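Local coordinates for protein exotoxin 6 (Staphylococcus aureus subsp. aureus Mu50, PDB 4ZYS) that is a staphylococcal superantigen-like exotoxin, probably secreted to blunt host immune defences, and may bind sugars, at residues 70-75 with 130-135; 103-108 with 187-192; 51-56 with 88-93; 12-17 with 147-152. All coordinates share one frame; numbering follows the deposited sequence.

The four contacts sample both halves of a superantigen-like toxin, an OB-fold domain and a beta-grasp domain. Contacts 1 and 4 span the two halves, contact 2 lies within the beta-grasp half and contact 3 within the OB half. Contact 1 is the hub, its centre about 3 Å from the centre of the chain, and it touches the other three. It meets contact 3 through neighbouring strands of the OB sheet, contact 2 where L133 CD1 lies 4.1 Å from I189 CD1, and contact 4 where D134 OD2 lies 2.7 Å from Y17 OH. Contacts 3 and 4 lie on opposite sides of the chain's centre, their own centres about 25 Å apart.

Contact 1 of 4, residues 70-75 with 130-135; sequences DVFILR and LKELDY
This is a buried strand-on-helix contact at the domain interface, where F72 of one OB-fold strand is pressed against K131, E132 and Y135 in the first turns of helix 130-145. The F72 ring lies flat over the helix backbone: E132 CA sits 3.8 Å from the ring centroid and 5° off its normal, a CH-pi contact, while E132 CG reaches CD2 of the same ring at 3.7 Å. With CG anti to the backbone N (chi1 -171°), F72 extends its ring from the strand to the helix. Its leading edge turns toward the face of Y135 in an offset edge-to-face pair, ring planes at 61°. In the superantigen fold this long helix belongs to the beta-grasp domain and packs between the two domains, and here it receives side chains from strand 69-74. L74 adds its CD1 methyl to the Y135 ring, 3.6 Å from CD2. K131 runs its aliphatic chain past the F72 ring edge, CD lying 3.8 Å from F72 CD1. After a bend at chi4, NZ donates to a water 2.7 Å away, which in turn donates to L74 O; NZ is also hydrogen-bonded to I87 O, its strongest polar partner.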
loop_
_atom_site.group_PDB
_atom_site.type_symbol
_atom_site.label_atom_id
_atom_site.label_comp_id
_atom_site.label_asym_id
_atom_site.label_seq_id
_atom_site.Cartn_x
_atom_site.Cartn_y
_atom_site.Cartn_z
ATOM N N ASP A 70 6.616 11.093 1.651
ATOM C CA ASP A 70 6.853 10.046 0.663
ATOM C C ASP A 70 5.519 9.719 0.069
ATOM O O ASP A 70 4.506 9.793 0.764
ATOM C CB ASP A 70 7.516 8.794 1.266
ATOM C CG ASP A 70 8.894 9.030 1.849
ATOM O OD1 ASP A 70 9.471 10.121 1.598
ATOM O OD2 ASP A 70 9.383 8.147 2.585
ATOM N N VAL A 71 5.487 9.380 -1.224
ATOM C CA VAL A 71 4.220 9.058 -1.862
ATOM C C VAL A 71 4.345 7.730 -2.576
ATOM O O VAL A 71 5.408 7.391 -3.095
ATOM C CB VAL A 71 3.667 10.189 -2.798
ATOM C CG1 VAL A 71 3.483 11.497 -2.029
ATOM C CG2 VAL A 71 4.554 10.406 -4.028
ATOM N N PHE A 72 3.248 6.953 -2.522
ATOM C CA PHE A 72 3.026 5.685 -3.202
ATOM C C PHE A 72 1.728 5.884 -3.962
ATOM O O PHE A 72 0.659 5.870 -3.349
ATOM C CB PHE A 72 2.971 4.519 -2.199
ATOM C CG PHE A 72 2.965 3.168 -2.871
ATOM C CD1 PHE A 72 1.768 2.573 -3.264
ATOM C CD2 PHE A 72 4.160 2.493 -3.125
ATOM C CE1 PHE A 72 1.758 1.336 -3.920
ATOM C CE2 PHE A 72 4.152 1.234 -3.750
ATOM C CZ PHE A 72 2.946 0.654 -4.128
ATOM N N ILE A 73 1.828 6.190 -5.270
ATOM C CA ILE A 73 0.700 6.565 -6.125
ATOM C C ILE A 73 0.341 5.448 -7.112
ATOM O O ILE A 73 1.166 4.982 -7.900
ATOM C CB ILE A 73 1.019 7.920 -6.868
ATOM C CG1 ILE A 73 1.205 9.097 -5.861
ATOM C CG2 ILE A 73 0.004 8.281 -7.995
ATOM C CD1 ILE A 73 2.026 10.262 -6.410
ATOM N N LEU A 74 -0.928 5.087 -7.089
ATOM C CA LEU A 74 -1.584 4.143 -7.977
ATOM C C LEU A 74 -2.825 4.854 -8.557
ATOM O O LEU A 74 -3.707 5.271 -7.813
ATOM C CB LEU A 74 -1.939 2.849 -7.206
ATOM C CG LEU A 74 -2.551 1.688 -8.006
ATOM C CD1 LEU A 74 -2.345 0.403 -7.269
ATOM C CD2 LEU A 74 -4.056 1.879 -8.176
ATOM N N ARG A 75 -2.882 4.984 -9.885
ATOM C CA ARG A 75 -4.006 5.601 -10.605
ATOM C C ARG A 75 -5.282 4.838 -10.371
ATOM O O ARG A 75 -5.376 3.673 -10.765
ATOM C CB ARG A 75 -3.761 5.601 -12.118
ATOM C CG ARG A 75 -3.212 6.838 -12.707
ATOM C CD ARG A 75 -2.974 6.621 -14.186
ATOM N NE ARG A 75 -4.127 6.909 -15.060
ATOM C CZ ARG A 75 -4.413 8.110 -15.572
ATOM N NH1 ARG A 75 -3.700 9.174 -15.231
ATOM N NH2 ARG A 75 -5.439 8.259 -16.396
ATOM N N LEU A 130 -0.145 0.919 4.607
ATOM C CA LEU A 130 -0.735 -0.362 4.295
ATOM C C LEU A 130 -0.954 -0.461 2.810
ATOM O O LEU A 130 -0.854 -1.564 2.285
ATOM C CB LEU A 130 -2.044 -0.581 5.061
ATOM C CG LEU A 130 -1.882 -0.859 6.555
ATOM C CD1 LEU A 130 -3.213 -0.998 7.198
ATOM C CD2 LEU A 130 -1.070 -2.119 6.804
ATOM N N LYS A 131 -1.187 0.692 2.104
ATOM C CA LYS A 131 -1.343 0.732 0.631
ATOM C C LYS A 131 -0.109 0.118 -0.047
ATOM O O LYS A 131 -0.278 -0.689 -0.969
ATOM C CB LYS A 131 -1.551 2.178 0.124
ATOM C CG LYS A 131 -1.628 2.286 -1.409
ATOM C CD LYS A 131 -1.552 3.729 -1.919
ATOM C CE LYS A 131 -2.048 3.885 -3.338
ATOM N NZ LYS A 131 -3.500 3.605 -3.450
ATOM N N GLU A 132 1.120 0.524 0.380
ATOM C CA GLU A 132 2.378 0.035 -0.217
ATOM C C GLU A 132 2.610 -1.450 0.099
ATOM O O GLU A 132 2.935 -2.223 -0.805
ATOM C CB GLU A 132 3.574 0.863 0.269
ATOM C CG GLU A 132 4.909 0.346 -0.246
ATOM C CD GLU A 132 6.121 1.170 0.130
ATOM O OE1 GLU A 132 5.953 2.379 0.405
ATOM O OE2 GLU A 132 7.243 0.610 0.147
ATOM N N LEU A 133 2.438 -1.846 1.384
ATOM C CA LEU A 133 2.635 -3.235 1.784
ATOM C C LEU A 133 1.628 -4.123 1.076
ATOM O O LEU A 133 1.992 -5.189 0.609
ATOM C CB LEU A 133 2.523 -3.400 3.313
ATOM C CG LEU A 133 3.690 -2.845 4.110
ATOM C CD1 LEU A 133 3.266 -2.466 5.499
ATOM C CD2 LEU A 133 4.862 -3.812 4.121
ATOM N N ASP A 134 0.379 -3.669 0.968
ATOM C CA ASP A 134 -0.703 -4.414 0.313
ATOM C C ASP A 134 -0.366 -4.662 -1.160
ATOM O O ASP A 134 -0.346 -5.816 -1.580
ATOM C CB ASP A 134 -2.038 -3.666 0.457
ATOM C CG ASP A 134 -3.193 -4.255 -0.318
ATOM O OD1 ASP A 134 -3.623 -5.382 0.021
ATOM O OD2 ASP A 134 -3.719 -3.561 -1.200
ATOM N N TYR A 135 0.004 -3.608 -1.895
ATOM C CA TYR A 135 0.337 -3.725 -3.298
ATOM C C TYR A 135 1.543 -4.625 -3.534
ATOM O O TYR A 135 1.480 -5.498 -4.401
ATOM C CB TYR A 135 0.589 -2.342 -3.927
ATOM C CG TYR A 135 0.861 -2.427 -5.414
ATOM C CD1 TYR A 135 2.142 -2.660 -5.894
ATOM C CD2 TYR A 135 -0.157 -2.245 -6.338
ATOM C CE1 TYR A 135 2.399 -2.755 -7.259
ATOM C CE2 TYR A 135 0.083 -2.344 -7.710
ATOM C CZ TYR A 135 1.368 -2.591 -8.165
ATOM O OH TYR A 135 1.643 -2.689 -9.503
HETATM O O HOH W 1 6.201 5.675 -0.577
HETATM O O HOH W 2 -4.918 4.802 -5.473
#

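Contact 2 of 4, residues 103-108 with 187-192; sequences HTPILE and RQIQKI
The contact is the parallel strand pair at the heart of the beta-grasp sheet, with I106 bridged to K191 and L107 to I192. I106 grips the partner strand through both its backbone polar atoms: its N donates to Q190 O, and its O accepts from I192 N at 2.7 Å. E108 N donates to I192 O, 3.0 Å away, and that carbonyl also accepts from a water shared with E108 OE1. Strands 106-111 and 189-196 are adjacent and parallel here, as the first and last strands of a beta-grasp sheet are, with helix 130-145 packed across one face. On that face L107 CD1 touches I192 CG2 at 3.7 Å, both side chains resting on L137 of the helix. P105, just before the strand, lies side by side with I189 and brings its CB to 3.8 Å from I189 CG2. Q190 and K191 form a classic beta bulge opposite T160 of the neighbouring strand 155-161. Ahead of the strand, H103 turns its imidazole edge to I189: CG anti to the backbone N (chi1 -170°) brings NE2 to 2.8 Å from I189 O, which lies nearly in the ring plane, although the N-H...O angle is a bent 143°.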
loop_
_atom_site.group_PDB
_atom_site.type_symbol
_atom_site.label_atom_id
_atom_site.label_comp_id
_atom_site.label_asym_id
_atom_site.label_seq_id
_atom_site.Cartn_x
_atom_site.Cartn_y
_atom_site.Cartn_z
ATOM N N HIS A 103 15.429 -3.054 6.601
ATOM C CA HIS A 103 14.822 -3.949 7.580
ATOM C C HIS A 103 14.293 -5.163 6.851
ATOM O O HIS A 103 13.612 -5.008 5.846
ATOM C CB HIS A 103 13.707 -3.235 8.352
ATOM C CG HIS A 103 13.212 -4.024 9.512
ATOM N ND1 HIS A 103 13.990 -4.203 10.641
ATOM C CD2 HIS A 103 12.039 -4.679 9.675
ATOM C CE1 HIS A 103 13.262 -4.950 11.458
ATOM N NE2 HIS A 103 12.089 -5.273 10.911
ATOM N N THR A 104 14.639 -6.374 7.317
ATOM C CA THR A 104 14.229 -7.584 6.618
ATOM C C THR A 104 13.326 -8.406 7.517
ATOM O O THR A 104 13.796 -9.302 8.215
ATOM C CB THR A 104 15.440 -8.369 6.103
ATOM O OG1 THR A 104 16.222 -8.795 7.214
ATOM C CG2 THR A 104 16.295 -7.560 5.156
ATOM N N PRO A 105 12.010 -8.137 7.520
ATOM C CA PRO A 105 11.117 -8.983 8.322
ATOM C C PRO A 105 11.014 -10.379 7.697
ATOM O O PRO A 105 11.436 -10.573 6.554
ATOM C CB PRO A 105 9.781 -8.231 8.250
ATOM C CG PRO A 105 9.818 -7.523 6.931
ATOM C CD PRO A 105 11.254 -7.138 6.726
ATOM N N ILE A 106 10.481 -11.351 8.435
ATOM C CA ILE A 106 10.303 -12.678 7.871
ATOM C C ILE A 106 9.181 -12.572 6.881
ATOM O O ILE A 106 8.179 -11.931 7.187
ATOM C CB ILE A 106 10.014 -13.750 8.976
ATOM C CG1 ILE A 106 11.251 -14.058 9.825
ATOM C CG2 ILE A 106 9.406 -15.048 8.405
ATOM C CD1 ILE A 106 12.553 -14.266 9.063
ATOM N N LEU A 107 9.367 -13.104 5.673
ATOM C CA LEU A 107 8.282 -13.131 4.699
ATOM C C LEU A 107 8.088 -14.557 4.276
ATOM O O LEU A 107 9.015 -15.183 3.775
ATOM C CB LEU A 107 8.467 -12.196 3.468
ATOM C CG LEU A 107 7.463 -12.451 2.320
ATOM C CD1 LEU A 107 6.005 -12.055 2.716
ATOM C CD2 LEU A 107 7.915 -11.821 1.023
ATOM N N GLU A 108 6.893 -15.080 4.494
ATOM C CA GLU A 108 6.547 -16.436 4.073
ATOM C C GLU A 108 5.307 -16.389 3.224
ATOM O O GLU A 108 4.396 -15.624 3.527
ATOM C CB GLU A 108 6.340 -17.371 5.268
ATOM C CG GLU A 108 7.604 -17.736 6.014
ATOM C CD GLU A 108 7.317 -18.649 7.188
ATOM O OE1 GLU A 108 6.566 -18.228 8.095
ATOM O OE2 GLU A 108 7.798 -19.805 7.177
ATOM N N ARG A 187 10.112 -0.133 11.162
ATOM C CA ARG A 187 11.148 -0.640 12.055
ATOM C C ARG A 187 10.597 -1.684 13.030
ATOM O O ARG A 187 11.384 -2.384 13.667
ATOM C CB ARG A 187 11.781 0.510 12.846
ATOM C CG ARG A 187 12.366 1.636 11.988
ATOM C CD ARG A 187 12.655 2.838 12.854
ATOM N NE ARG A 187 11.406 3.439 13.308
ATOM C CZ ARG A 187 11.320 4.565 14.003
ATOM N NH1 ARG A 187 12.420 5.213 14.373
ATOM N NH2 ARG A 187 10.131 5.056 14.335
ATOM N N GLN A 188 9.249 -1.789 13.127
ATOM C CA GLN A 188 8.536 -2.668 14.051
ATOM C C GLN A 188 7.868 -3.881 13.350
ATOM O O GLN A 188 7.277 -4.717 14.037
ATOM C CB GLN A 188 7.485 -1.867 14.835
ATOM C CG GLN A 188 8.064 -0.819 15.791
ATOM C CD GLN A 188 8.860 -1.422 16.915
ATOM O OE1 GLN A 188 8.395 -2.307 17.629
ATOM N NE2 GLN A 188 10.088 -0.955 17.091
ATOM N N ILE A 189 7.971 -3.996 12.018
ATOM C CA ILE A 189 7.404 -5.157 11.300
ATOM C C ILE A 189 8.328 -6.375 11.542
ATOM O O ILE A 189 9.506 -6.310 11.185
ATOM C CB ILE A 189 7.195 -4.865 9.785
ATOM C CG1 ILE A 189 6.215 -3.689 9.569
ATOM C CG2 ILE A 189 6.747 -6.141 9.033
ATOM C CD1 ILE A 189 6.321 -3.008 8.217
ATOM N N GLN A 190 7.802 -7.460 12.173
ATOM C CA GLN A 190 8.584 -8.659 12.494
ATOM C C GLN A 190 8.422 -9.808 11.483
ATOM O O GLN A 190 9.422 -10.405 11.057
ATOM C CB GLN A 190 8.209 -9.196 13.890
ATOM C CG GLN A 190 9.071 -8.667 15.005
ATOM C CD GLN A 190 10.440 -9.281 15.101
ATOM O OE1 GLN A 190 11.336 -8.972 14.306
ATOM N NE2 GLN A 190 10.660 -10.060 16.156
ATOM N N LYS A 191 7.160 -10.163 11.178
ATOM C CA LYS A 191 6.788 -11.276 10.317
ATOM C C LYS A 191 5.678 -10.877 9.381
ATOM O O LYS A 191 4.809 -10.093 9.757
ATOM C CB LYS A 191 6.279 -12.463 11.161
ATOM C CG LYS A 191 7.307 -13.278 11.904
ATOM C CD LYS A 191 6.594 -14.478 12.522
ATOM C CE LYS A 191 7.475 -15.690 12.701
ATOM N NZ LYS A 191 6.708 -16.867 13.203
ATOM N N ILE A 192 5.677 -11.461 8.182
ATOM C CA ILE A 192 4.641 -11.291 7.181
ATOM C C ILE A 192 4.297 -12.685 6.652
ATOM O O ILE A 192 5.181 -13.495 6.349
ATOM C CB ILE A 192 4.992 -10.296 6.036
ATOM C CG1 ILE A 192 5.365 -8.893 6.581
ATOM C CG2 ILE A 192 3.831 -10.196 4.993
ATOM C CD1 ILE A 192 6.073 -7.962 5.498
HETATM O O HOH W 3 6.004 -15.589 8.477
#

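Contact 3 of 4, residues 51-56 with 88-93; sequences ISLVGS and GGVTKT
I51, near the end of its strand, points its side chain at the 88-93 segment and meets it with two methyls. CG2 and CD1 both lie 3.8 Å from V90 CG2. With CG1 beside the backbone N (chi1 -48°), CG2 stands anti to that nitrogen, which puts this methyl close to the carbonyl oxygen of G88 as well as to V90. I51 also touches V71 and I73 of strand 69-74, which continue this apolar layer. S52 follows with its side chain turned away, and its carbonyl does the work: G88 N donates to S52 O at 2.9 Å, with an N-H...O angle of 170° and the donor nearly along the C=O axis. L53 brings CD2 back to the V90 side chain, 4.1 Å from CG2, crossing it at about a right angle, so V90 CG2 is touched by both I51 and L53. Across from them, G88 and G89 both have positive phi and interrupt strand 84-92 before V90 resumes it. Strands 47-52 and 84-92 run parallel, and their pairing, parting here around a glycine break, belongs to the mixed, strongly curved sheet of an OB-fold barrel.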
loop_
_atom_site.group_PDB
_atom_site.type_symbol
_atom_site.label_atom_id
_atom_site.label_comp_id
_atom_site.label_asym_id
_atom_site.label_seq_id
_atom_site.Cartn_x
_atom_site.Cartn_y
_atom_site.Cartn_z
ATOM N N ILE A 51 -4.249 13.272 -4.462
ATOM C CA ILE A 51 -4.363 12.117 -3.592
ATOM C C ILE A 51 -5.392 12.366 -2.494
ATOM O O ILE A 51 -5.244 13.308 -1.713
ATOM C CB ILE A 51 -2.984 11.744 -2.961
ATOM C CG1 ILE A 51 -1.834 11.693 -4.002
ATOM C CG2 ILE A 51 -3.083 10.444 -2.147
ATOM C CD1 ILE A 51 -0.376 11.699 -3.396
ATOM N N SER A 52 -6.382 11.469 -2.381
ATOM C CA SER A 52 -7.362 11.522 -1.293
ATOM C C SER A 52 -6.735 11.084 0.021
ATOM O O SER A 52 -6.102 10.026 0.091
ATOM C CB SER A 52 -8.554 10.622 -1.594
ATOM O OG SER A 52 -9.353 11.214 -2.596
ATOM N N LEU A 53 -6.919 11.907 1.049
ATOM C CA LEU A 53 -6.536 11.657 2.437
ATOM C C LEU A 53 -7.836 11.351 3.158
ATOM O O LEU A 53 -8.505 12.238 3.709
ATOM C CB LEU A 53 -5.784 12.847 3.061
ATOM C CG LEU A 53 -4.529 13.350 2.362
ATOM C CD1 LEU A 53 -4.077 14.645 2.987
ATOM C CD2 LEU A 53 -3.395 12.315 2.438
ATOM N N VAL A 54 -8.243 10.101 3.048
ATOM C CA VAL A 54 -9.488 9.629 3.634
ATOM C C VAL A 54 -9.104 8.658 4.764
ATOM O O VAL A 54 -8.227 7.821 4.585
ATOM C CB VAL A 54 -10.424 9.052 2.532
ATOM C CG1 VAL A 54 -10.036 7.637 2.094
ATOM C CG2 VAL A 54 -11.889 9.144 2.939
ATOM N N GLY A 55 -9.657 8.874 5.949
ATOM C CA GLY A 55 -9.323 8.055 7.106
ATOM C C GLY A 55 -8.458 8.770 8.123
ATOM O O GLY A 55 -8.778 9.890 8.532
ATOM N N SER A 56 -7.358 8.126 8.539
ATOM C CA SER A 56 -6.459 8.649 9.567
ATOM C C SER A 56 -5.567 9.780 9.030
ATOM O O SER A 56 -5.411 10.809 9.702
ATOM C CB SER A 56 -5.597 7.525 10.144
ATOM O OG SER A 56 -4.467 7.267 9.326
ATOM N N GLY A 88 -4.687 7.496 -0.415
ATOM C CA GLY A 88 -3.719 7.200 0.640
ATOM C C GLY A 88 -2.287 7.140 0.153
ATOM O O GLY A 88 -1.904 7.871 -0.769
ATOM N N GLY A 89 -1.504 6.267 0.773
ATOM C CA GLY A 89 -0.095 6.058 0.452
ATOM C C GLY A 89 0.813 7.253 0.661
ATOM O O GLY A 89 1.883 7.330 0.036
ATOM N N VAL A 90 0.378 8.207 1.523
ATOM C CA VAL A 90 1.146 9.412 1.864
ATOM C C VAL A 90 1.624 9.230 3.274
ATOM O O VAL A 90 0.827 9.054 4.201
ATOM C CB VAL A 90 0.414 10.770 1.650
ATOM C CG1 VAL A 90 1.388 11.941 1.833
ATOM C CG2 VAL A 90 -0.223 10.824 0.251
ATOM N N THR A 91 2.939 9.192 3.417
ATOM C CA THR A 91 3.632 8.951 4.686
ATOM C C THR A 91 4.704 10.043 4.932
ATOM O O THR A 91 4.988 10.843 4.040
ATOM C CB THR A 91 4.278 7.530 4.651
ATOM O OG1 THR A 91 5.116 7.412 3.503
ATOM C CG2 THR A 91 3.260 6.390 4.646
ATOM N N LYS A 92 5.274 10.065 6.154
ATOM C CA LYS A 92 6.358 10.963 6.536
ATOM C C LYS A 92 7.651 10.352 6.017
ATOM O O LYS A 92 7.842 9.141 6.108
ATOM C CB LYS A 92 6.427 11.171 8.071
ATOM C CG LYS A 92 5.140 11.709 8.729
ATOM C CD LYS A 92 4.856 13.210 8.455
ATOM C CE LYS A 92 3.460 13.621 8.873
ATOM N NZ LYS A 92 3.344 15.086 9.096
ATOM N N THR A 93 8.530 11.182 5.462
ATOM C CA THR A 93 9.799 10.727 4.947
ATOM C C THR A 93 10.725 10.307 6.111
ATOM O O THR A 93 10.515 10.742 7.250
ATOM C CB THR A 93 10.432 11.815 4.073
ATOM O OG1 THR A 93 11.375 11.177 3.221
ATOM C CG2 THR A 93 11.127 12.920 4.889
#

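Contact 4 of 4, residues 12-17 with 147-152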
loop_
_atom_site.group_PDB
_atom_site.type_symbol
_atom_site.label_atom_id
_atom_site.label_comp_id
_atom_site.label_asym_id
_atom_site.label_seq_id
_atom_site.Cartn_x
_atom_site.Cartn_y
_atom_site.Cartn_z
ATOM N N GLU A 12 -10.527 -8.454 -12.139
ATOM C CA GLU A 12 -10.560 -7.111 -11.560
ATOM C C GLU A 12 -9.381 -6.930 -10.596
ATOM O O GLU A 12 -8.631 -5.979 -10.745
ATOM C CB GLU A 12 -11.901 -6.868 -10.838
ATOM C CG GLU A 12 -13.096 -6.795 -11.786
ATOM C CD GLU A 12 -14.488 -6.926 -11.189
ATOM O OE1 GLU A 12 -14.618 -7.162 -9.963
ATOM O OE2 GLU A 12 -15.458 -6.833 -11.975
ATOM N N LEU A 13 -9.190 -7.857 -9.649
ATOM C CA LEU A 13 -8.087 -7.833 -8.669
ATOM C C LEU A 13 -6.708 -7.922 -9.377
ATOM O O LEU A 13 -5.813 -7.139 -9.076
ATOM C CB LEU A 13 -8.266 -8.962 -7.639
ATOM C CG LEU A 13 -9.580 -8.913 -6.813
ATOM C CD1 LEU A 13 -9.902 -10.262 -6.207
ATOM C CD2 LEU A 13 -9.543 -7.858 -5.738
ATOM N N LYS A 14 -6.576 -8.784 -10.379
ATOM C CA LYS A 14 -5.342 -8.888 -11.150
ATOM C C LYS A 14 -5.027 -7.556 -11.848
ATOM O O LYS A 14 -3.909 -7.064 -11.716
ATOM C CB LYS A 14 -5.414 -10.025 -12.178
ATOM C CG LYS A 14 -4.034 -10.541 -12.584
ATOM C CD LYS A 14 -4.121 -11.495 -13.759
ATOM C CE LYS A 14 -2.781 -12.030 -14.215
ATOM N NZ LYS A 14 -1.999 -11.039 -15.022
ATOM N N HIS A 15 -6.017 -6.976 -12.558
ATOM C CA HIS A 15 -5.856 -5.726 -13.292
ATOM C C HIS A 15 -5.421 -4.586 -12.342
ATOM O O HIS A 15 -4.414 -3.910 -12.592
ATOM C CB HIS A 15 -7.158 -5.366 -14.043
ATOM C CG HIS A 15 -7.066 -4.056 -14.754
ATOM N ND1 HIS A 15 -6.389 -3.935 -15.974
ATOM C CD2 HIS A 15 -7.477 -2.827 -14.356
ATOM C CE1 HIS A 15 -6.467 -2.651 -16.297
ATOM N NE2 HIS A 15 -7.109 -1.943 -15.354
ATOM N N TYR A 16 -6.148 -4.424 -11.224
ATOM C CA TYR A 16 -5.866 -3.389 -10.234
ATOM C C TYR A 16 -4.458 -3.548 -9.658
ATOM O O TYR A 16 -3.684 -2.579 -9.662
ATOM C CB TYR A 16 -6.931 -3.417 -9.110
ATOM C CG TYR A 16 -6.733 -2.345 -8.069
ATOM C CD1 TYR A 16 -7.150 -1.041 -8.297
ATOM C CD2 TYR A 16 -6.090 -2.625 -6.867
ATOM C CE1 TYR A 16 -6.948 -0.044 -7.352
ATOM C CE2 TYR A 16 -5.889 -1.637 -5.910
ATOM C CZ TYR A 16 -6.310 -0.345 -6.162
ATOM O OH TYR A 16 -6.111 0.635 -5.230
ATOM N N TYR A 17 -4.103 -4.776 -9.202
ATOM C CA TYR A 17 -2.815 -5.024 -8.569
ATOM C C TYR A 17 -1.649 -5.166 -9.572
ATOM O O TYR A 17 -0.507 -5.193 -9.127
ATOM C CB TYR A 17 -2.906 -6.198 -7.596
ATOM C CG TYR A 17 -3.600 -5.732 -6.329
ATOM C CD1 TYR A 17 -2.978 -4.833 -5.464
ATOM C CD2 TYR A 17 -4.942 -6.038 -6.091
ATOM C CE1 TYR A 17 -3.635 -4.332 -4.349
ATOM C CE2 TYR A 17 -5.604 -5.552 -4.969
ATOM C CZ TYR A 17 -4.941 -4.713 -4.090
ATOM O OH TYR A 17 -5.585 -4.210 -2.980
ATOM N N LEU A 147 -1.310 -15.817 -7.997
ATOM C CA LEU A 147 -2.497 -15.247 -7.379
ATOM C C LEU A 147 -3.322 -14.491 -8.460
ATOM O O LEU A 147 -2.761 -13.754 -9.281
ATOM C CB LEU A 147 -2.119 -14.311 -6.213
ATOM C CG LEU A 147 -3.290 -13.645 -5.417
ATOM C CD1 LEU A 147 -4.094 -14.671 -4.572
ATOM C CD2 LEU A 147 -2.749 -12.541 -4.495
ATOM N N TYR A 148 -4.644 -14.729 -8.462
ATOM C CA TYR A 148 -5.662 -14.138 -9.355
ATOM C C TYR A 148 -5.584 -14.733 -10.747
ATOM O O TYR A 148 -6.016 -14.142 -11.733
ATOM C CB TYR A 148 -5.603 -12.602 -9.386
ATOM C CG TYR A 148 -5.655 -11.958 -8.017
ATOM C CD1 TYR A 148 -6.561 -12.392 -7.052
ATOM C CD2 TYR A 148 -4.821 -10.890 -7.698
ATOM C CE1 TYR A 148 -6.592 -11.820 -5.781
ATOM C CE2 TYR A 148 -4.887 -10.270 -6.452
ATOM C CZ TYR A 148 -5.763 -10.748 -5.491
ATOM O OH TYR A 148 -5.785 -10.164 -4.248
ATOM N N SER A 149 -5.097 -15.962 -10.798
ATOM C CA SER A 149 -5.083 -16.800 -11.985
ATOM C C SER A 149 -5.580 -18.169 -11.573
ATOM O O SER A 149 -5.347 -18.575 -10.426
ATOM C CB SER A 149 -3.697 -16.858 -12.606
ATOM O OG SER A 149 -3.409 -15.580 -13.144
ATOM N N ASN A 150 -6.335 -18.839 -12.468
ATOM C CA ASN A 150 -6.865 -20.194 -12.273
ATOM C C ASN A 150 -7.765 -20.324 -11.032
ATOM O O ASN A 150 -7.732 -21.354 -10.348
ATOM C CB ASN A 150 -5.716 -21.236 -12.193
ATOM C CG ASN A 150 -4.727 -21.183 -13.334
ATOM O OD1 ASN A 150 -4.937 -21.763 -14.411
ATOM N ND2 ASN A 150 -3.625 -20.482 -13.105
ATOM N N GLY A 151 -8.558 -19.293 -10.762
ATOM C CA GLY A 151 -9.467 -19.274 -9.621
ATOM C C GLY A 151 -8.817 -19.113 -8.253
ATOM O O GLY A 151 -9.467 -19.381 -7.234
ATOM N N LEU A 152 -7.531 -18.670 -8.208
ATOM C CA LEU A 152 -6.833 -18.427 -6.929
ATOM C C LEU A 152 -7.106 -17.001 -6.510
ATOM O O LEU A 152 -6.406 -16.088 -6.921
ATOM C CB LEU A 152 -5.336 -18.710 -7.045
ATOM C CG LEU A 152 -4.962 -20.169 -6.980
ATOM C CD1 LEU A 152 -3.693 -20.431 -7.781
ATOM C CD2 LEU A 152 -4.824 -20.636 -5.527
#
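Y148 reaches from the loop after helix 130-145 to helix 10-17, and its side chain can be followed outward from CB, which rests 3.8 Å from K14 CB as the two side chains slide past each other in opposite directions. CG is anti to the carbonyl carbon (chi1 -53°), which carries the ring over L13. CD2 lies 3.8 Å from K14 N. L13 CB sits 3.6 Å from the ring centroid and 5° off its normal, a CH-pi contact, while L13 CD1 comes to 3.7 Å from CE1. On the opposite face L147 CG lies over the ring centre, so the aromatic plane is held between two leucines. At CE2 the ring approaches Y17, whose CD2 is 4.2 Å away. OH, beyond helix 10-17, is hydrogen-bonded to L171 O and R138 NH1. The N-terminal helix 10-17 of the OB-fold half is thereby joined to the beta-grasp half at the interface of the two domains of the superantigen fold. Y148 has a positive phi of 74°, and just beyond it S149 to L152 form a type I' turn, with L152 N hydrogen-bonded to S149 O and L152 O to Y148 N. K14 carries its aliphatic chain along this turn, CD 3.8 Å from Y148 O and CE equally far from S149 OG.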